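Local coordinates for uncharacterized protein (PDB 5EVH) that is of unknown function but has a SnoaL-like domain of the NTF2 clan and probably binds a small molecule in the cavity of its cone-shaped fold, at residues 78-83 and 90-95; 35-40 and 106-111. All coordinates share one frame; numbering follows the deposited sequence.

Contact 1: 78-83 and 90-95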
loop_
_atom_site.group_PDB
_atom_site.type_symbol
_atom_site.label_atom_id
_atom_site.label_comp_id
_atom_site.label_asym_id
_atom_site.label_seq_id
_atom_site.Cartn_x
_atom_site.Cartn_y
_atom_site.Cartn_z
ATOM N N LEU A 78 -1.100 -2.178 7.834
ATOM C CA LEU A 78 -2.247 -1.279 7.887
ATOM C C LEU A 78 -2.327 -0.413 6.648
ATOM O O LEU A 78 -1.341 -0.222 5.916
ATOM C CB LEU A 78 -2.222 -0.383 9.083
ATOM C CG LEU A 78 -0.950 0.242 9.498
ATOM C CD1 LEU A 78 -1.182 1.653 9.155
ATOM C CD2 LEU A 78 -0.990 0.133 10.972
HETATM N N MSE A 79 -3.553 0.037 6.394
HETATM C CA MSE A 79 -3.791 0.915 5.232
HETATM C C MSE A 79 -4.661 2.059 5.757
HETATM O O MSE A 79 -5.626 1.819 6.528
HETATM C CB MSE A 79 -4.488 0.164 4.131
HETATM C CG MSE A 79 -4.772 1.146 2.940
HETATM SE SE MSE A 79 -5.709 0.274 1.440
HETATM C CE MSE A 79 -4.226 -0.929 0.792
ATOM N N TYR A 80 -4.327 3.308 5.378
ATOM C CA TYR A 80 -5.033 4.472 5.881
ATOM C C TYR A 80 -5.166 5.483 4.753
ATOM O O TYR A 80 -4.351 5.542 3.833
ATOM C CB TYR A 80 -4.351 5.093 7.130
ATOM C CG TYR A 80 -2.888 5.393 6.961
ATOM C CD1 TYR A 80 -1.923 4.456 7.312
ATOM C CD2 TYR A 80 -2.480 6.621 6.462
ATOM C CE1 TYR A 80 -0.561 4.757 7.176
ATOM C CE2 TYR A 80 -1.133 6.939 6.318
ATOM C CZ TYR A 80 -0.184 5.988 6.667
ATOM O OH TYR A 80 1.163 6.280 6.513
ATOM N N ASP A 81 -6.226 6.265 4.812
ATOM C CA ASP A 81 -6.349 7.371 3.884
ATOM C C ASP A 81 -5.670 8.568 4.538
ATOM O O ASP A 81 -5.614 8.658 5.767
ATOM C CB ASP A 81 -7.823 7.702 3.658
ATOM C CG ASP A 81 -8.004 8.813 2.548
ATOM O OD1 ASP A 81 -7.230 8.765 1.554
ATOM O OD2 ASP A 81 -8.844 9.721 2.723
ATOM N N THR A 82 -5.164 9.486 3.729
ATOM C CA THR A 82 -4.748 10.783 4.269
ATOM C C THR A 82 -5.339 11.885 3.404
ATOM O O THR A 82 -5.614 11.677 2.213
ATOM C CB THR A 82 -3.191 10.989 4.333
ATOM O OG1 THR A 82 -2.642 11.241 3.024
ATOM C CG2 THR A 82 -2.434 9.767 4.963
ATOM N N GLU A 83 -5.536 13.069 4.012
ATOM C CA GLU A 83 -5.917 14.273 3.282
ATOM C C GLU A 83 -4.723 15.222 3.329
ATOM O O GLU A 83 -4.108 15.346 4.390
ATOM C CB GLU A 83 -7.108 14.932 3.948
ATOM C CG GLU A 83 -8.297 13.914 4.020
ATOM C CD GLU A 83 -9.358 14.400 5.052
ATOM O OE1 GLU A 83 -9.868 15.569 4.939
ATOM O OE2 GLU A 83 -9.628 13.588 5.980
ATOM N N ALA A 90 -4.646 10.763 -0.357
ATOM C CA ALA A 90 -3.354 10.151 -0.651
ATOM C C ALA A 90 -3.241 8.949 0.299
ATOM O O ALA A 90 -2.678 9.044 1.384
ATOM C CB ALA A 90 -2.243 11.177 -0.431
ATOM N N PRO A 91 -3.844 7.823 -0.047
ATOM C CA PRO A 91 -3.808 6.667 0.868
ATOM C C PRO A 91 -2.423 6.021 0.908
ATOM O O PRO A 91 -1.650 6.103 -0.048
ATOM C CB PRO A 91 -4.842 5.716 0.270
ATOM C CG PRO A 91 -4.662 5.946 -1.216
ATOM C CD PRO A 91 -4.588 7.531 -1.289
ATOM N N ALA A 92 -2.095 5.395 2.044
ATOM C CA ALA A 92 -0.803 4.741 2.196
ATOM C C ALA A 92 -0.997 3.374 2.849
ATOM O O ALA A 92 -1.969 3.154 3.579
ATOM C CB ALA A 92 0.198 5.574 3.030
ATOM N N ALA A 93 -0.074 2.455 2.600
ATOM C CA ALA A 93 -0.095 1.188 3.334
ATOM C C ALA A 93 1.275 0.971 3.967
ATOM O O ALA A 93 2.305 1.355 3.371
ATOM C CB ALA A 93 -0.403 -0.001 2.372
ATOM N N GLU A 94 1.300 0.363 5.175
ATOM C CA GLU A 94 2.540 0.171 5.896
ATOM C C GLU A 94 2.616 -1.248 6.389
ATOM O O GLU A 94 1.634 -1.774 6.959
ATOM C CB GLU A 94 2.707 1.116 7.160
ATOM C CG GLU A 94 2.763 2.557 6.755
ATOM C CD GLU A 94 2.794 3.495 7.980
ATOM O OE1 GLU A 94 2.728 2.940 9.080
ATOM O OE2 GLU A 94 2.890 4.750 7.826
ATOM N N HIS A 95 3.813 -1.840 6.246
ATOM C CA HIS A 95 4.091 -3.149 6.789
ATOM C C HIS A 95 5.153 -2.927 7.861
ATOM O O HIS A 95 6.240 -2.419 7.544
ATOM C CB HIS A 95 4.604 -4.092 5.704
ATOM C CG HIS A 95 5.050 -5.429 6.242
ATOM N ND1 HIS A 95 6.136 -6.113 5.730
ATOM C CD2 HIS A 95 4.523 -6.236 7.212
ATOM C CE1 HIS A 95 6.282 -7.270 6.373
ATOM N NE2 HIS A 95 5.331 -7.356 7.299
#

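Contact 2: 35-40 and 106-111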
loop_
_atom_site.group_PDB
_atom_site.type_symbol
_atom_site.label_atom_id
_atom_site.label_comp_id
_atom_site.label_asym_id
_atom_site.label_seq_id
_atom_site.Cartn_x
_atom_site.Cartn_y
_atom_site.Cartn_z
ATOM N N ILE A 35 16.032 1.574 13.012
ATOM C CA ILE A 35 14.935 1.258 12.087
ATOM C C ILE A 35 15.448 1.278 10.645
ATOM O O ILE A 35 16.308 2.088 10.270
ATOM C CB ILE A 35 13.760 2.246 12.263
ATOM C CG1 ILE A 35 12.561 1.892 11.322
ATOM C CG2 ILE A 35 14.292 3.688 12.088
ATOM C CD1 ILE A 35 11.268 2.600 11.731
ATOM N N VAL A 36 14.951 0.339 9.841
ATOM C CA VAL A 36 15.133 0.335 8.392
ATOM C C VAL A 36 13.777 0.642 7.789
ATOM O O VAL A 36 12.802 -0.086 8.049
ATOM C CB VAL A 36 15.634 -1.028 7.900
ATOM C CG1 VAL A 36 15.682 -1.016 6.365
ATOM C CG2 VAL A 36 17.014 -1.375 8.577
ATOM N N CYS A 37 13.694 1.719 7.000
ATOM C CA CYS A 37 12.432 2.137 6.389
ATOM C C CYS A 37 12.591 2.031 4.874
ATOM O O CYS A 37 13.558 2.544 4.310
ATOM C CB CYS A 37 12.039 3.570 6.810
ATOM S SG CYS A 37 10.553 4.148 5.940
ATOM N N HIS A 38 11.675 1.348 4.205
ATOM C CA HIS A 38 11.692 1.317 2.749
ATOM C C HIS A 38 10.504 2.153 2.317
ATOM O O HIS A 38 9.355 1.801 2.607
ATOM C CB HIS A 38 11.560 -0.099 2.204
ATOM C CG HIS A 38 12.610 -1.043 2.697
ATOM N ND1 HIS A 38 13.868 -1.135 2.128
ATOM C CD2 HIS A 38 12.571 -1.969 3.685
ATOM C CE1 HIS A 38 14.563 -2.062 2.760
ATOM N NE2 HIS A 38 13.790 -2.595 3.693
ATOM N N ALA A 39 10.769 3.245 1.633
ATOM C CA ALA A 39 9.717 4.192 1.269
ATOM C C ALA A 39 9.733 4.353 -0.243
ATOM O O ALA A 39 10.677 3.863 -0.874
ATOM C CB ALA A 39 9.979 5.508 1.987
ATOM N N PRO A 40 8.735 5.016 -0.868
ATOM C CA PRO A 40 8.700 5.021 -2.341
ATOM C C PRO A 40 9.937 5.623 -2.974
ATOM O O PRO A 40 10.377 5.123 -4.018
ATOM C CB PRO A 40 7.429 5.818 -2.653
ATOM C CG PRO A 40 6.515 5.434 -1.479
ATOM C CD PRO A 40 7.475 5.526 -0.291
ATOM N N LEU A 106 10.011 -0.884 8.523
ATOM C CA LEU A 106 8.784 -0.220 8.101
ATOM C C LEU A 106 8.864 -0.103 6.594
ATOM O O LEU A 106 9.801 0.531 6.093
ATOM C CB LEU A 106 8.657 1.161 8.750
ATOM C CG LEU A 106 7.246 1.781 8.580
ATOM C CD1 LEU A 106 7.071 2.824 9.711
ATOM C CD2 LEU A 106 7.053 2.460 7.318
ATOM N N ARG A 107 7.934 -0.748 5.866
ATOM C CA ARG A 107 7.845 -0.535 4.422
ATOM C C ARG A 107 6.557 0.236 4.157
ATOM O O ARG A 107 5.466 -0.224 4.527
ATOM C CB ARG A 107 7.887 -1.842 3.620
ATOM C CG ARG A 107 7.686 -1.556 2.105
ATOM C CD ARG A 107 7.939 -2.827 1.174
ATOM N NE ARG A 107 9.027 -3.764 1.579
ATOM C CZ ARG A 107 10.275 -3.719 1.103
ATOM N NH1 ARG A 107 11.160 -4.617 1.506
ATOM N NH2 ARG A 107 10.655 -2.778 0.220
ATOM N N ILE A 108 6.670 1.388 3.501
ATOM C CA ILE A 108 5.474 2.205 3.261
ATOM C C ILE A 108 5.274 2.421 1.767
ATOM O O ILE A 108 6.238 2.605 1.021
ATOM C CB ILE A 108 5.518 3.541 4.027
ATOM C CG1 ILE A 108 4.335 4.443 3.606
ATOM C CG2 ILE A 108 6.825 4.334 3.786
ATOM C CD1 ILE A 108 4.153 5.609 4.601
ATOM N N ILE A 109 4.018 2.295 1.308
ATOM C CA ILE A 109 3.693 2.433 -0.125
ATOM C C ILE A 109 2.669 3.547 -0.251
ATOM O O ILE A 109 1.637 3.507 0.416
ATOM C CB ILE A 109 3.107 1.129 -0.709
ATOM C CG1 ILE A 109 4.077 -0.025 -0.456
ATOM C CG2 ILE A 109 2.870 1.366 -2.214
ATOM C CD1 ILE A 109 3.517 -1.419 -0.994
ATOM N N PHE A 110 2.934 4.517 -1.125
ATOM C CA PHE A 110 1.912 5.453 -1.549
ATOM C C PHE A 110 2.311 5.979 -2.922
ATOM O O PHE A 110 3.460 5.819 -3.373
ATOM C CB PHE A 110 1.742 6.620 -0.574
ATOM C CG PHE A 110 3.007 7.377 -0.309
ATOM C CD1 PHE A 110 3.812 7.027 0.781
ATOM C CD2 PHE A 110 3.390 8.420 -1.135
ATOM C CE1 PHE A 110 5.025 7.764 1.040
ATOM C CE2 PHE A 110 4.583 9.157 -0.909
ATOM C CZ PHE A 110 5.406 8.814 0.163
ATOM N N ASP A 111 1.349 6.569 -3.604
ATOM C CA ASP A 111 1.543 6.988 -4.993
ATOM C C ASP A 111 2.048 8.430 -4.945
ATOM O O ASP A 111 1.327 9.331 -4.475
ATOM C CB ASP A 111 0.227 6.900 -5.753
ATOM C CG ASP A 111 0.357 7.317 -7.214
ATOM O OD1 ASP A 111 1.522 7.401 -7.732
ATOM O OD2 ASP A 111 -0.702 7.535 -7.873
#

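Contact 1: 78-83 and 90-95
The ring of Tyr-80 touches the methyl of Ala-92, its hydrogen-bonded partner on the antiparallel strand, through CE2 and CZ, with CZ of Tyr-80 3.7 Å from CB of Ala-92; O of Ala-92 lies over one face of the ring, offset toward the rim. A chi1 of 52° sets CG of Tyr-80 between the backbone N and the carbonyl carbon. The far end of the ring comes nearer to strand 92-95, and there the OH of Tyr-80 donates to OE2 of Glu-94 at 2.7 Å. The Glu-94 chain, extended beyond CG, runs beside Leu-78, whose CD1 lies near OE1. An alanine in place of Tyr-80 would probably leave OE2 of Glu-94 without its phenolic donor and open a gap beside Ala-92.

Paired N-H to C=O bonds link Leu-78 with Glu-94 and Tyr-80 with Ala-92. Toward the loop that connects the two strands, N of Ala-90 donates to O of Thr-82, and OG1 of Thr-82 returns a bond to O of Ala-90 at 2.7 Å. On the other face, Met-79, a selenomethionine, meets Ala-93, and both pack on the second subunit. Trp-19 and His-16 of helix 7-20 also meet Tyr-80, consistent with the concave, pocket-bearing side of NTF2-like folds. In this buried setting the phenol meets OE2 from above a carboxylate plane turned 89° from the ring, a bond that fixes how the two flat groups are set and ties the polar ends of neighbouring strands.

Contact 2: 35-40 and 106-111
Ile-35 begins the contact by bringing CD1 against CB of Leu-106, both side chains also touching Phe-50 of helix 47-58. Val-36 contributes its carbonyl, which accepts from N of Leu-106. Cys-37 then pairs with Leu-106 in parallel register: SG, anti to the backbone N (chi1 175°), reaches CD2 of Leu-106 at 4.1 Å and also lies near CG2 of Ile-108, and the Cys-37 side chain too touches Phe-50.

His-38 faces the other way. Its backbone gives and receives, N donating to O of Leu-106 at 2.8 Å and O accepting from N of Ile-108 at 2.9 Å, the alternation expected of parallel strands. Its imidazole is stacked on the guanidinium of Arg-107, planes 9° apart and centres separated by 4.2 Å. The overlap is offset: NH1 of Arg-107 sits over the rim near CD2 of His-38, whereas NH2 lies by CB and CG. The arginine chain is bent at chi3 (-36°), which sets NE; the guanidinium beyond it lies flat on the imidazole, and Arg-107 also packs on Leu-67 of the second subunit.

Ala-39 returns to the helix-covered face, its CB 3.8 Å from CG2 of Ile-108 and packed on Phe-53. Where the strand gives out, Pro-40 and Phe-110 cross at about a right angle, with CG of Pro-40 over the centre of the aromatic face in a CH-pi contact, 3.8 Å from the centroid. Phe-110 meets Phe-57 too, and a glycerol, probably from the crystallisation liquor, lies about 4 Å from the Phe-110 side chain and may mark a pocket.

The two faces thus differ in chemistry: aliphatic and sulfur atoms pack beneath helix 47-58, while on the reverse a flat cation rests on an imidazole, a stack that would probably be weakened if the histidine were itself protonated.

How the contacts relate
From the N terminus, helix 7-20 comes first and later lies against the hairpin of contact 1. Segment 35-40 follows, and the chain then makes strand 42-45, helix 47-58 and strand 61-71 before entering contact 1. That contact closes a short loop between strands 75-84 and 92-99; contact 2 closes the long one when 106-111 returns beside 35-40, so contact 1 is nested inside it. Each contact joins one pair of strands, and probable hydrogen bonds from Ala-93 O to Ile-109 N and His-95 N to Arg-107 O join the pairs, giving the sheet order 35-39, 102-109, 92-99, 75-84. Both contacts touch the second subunit.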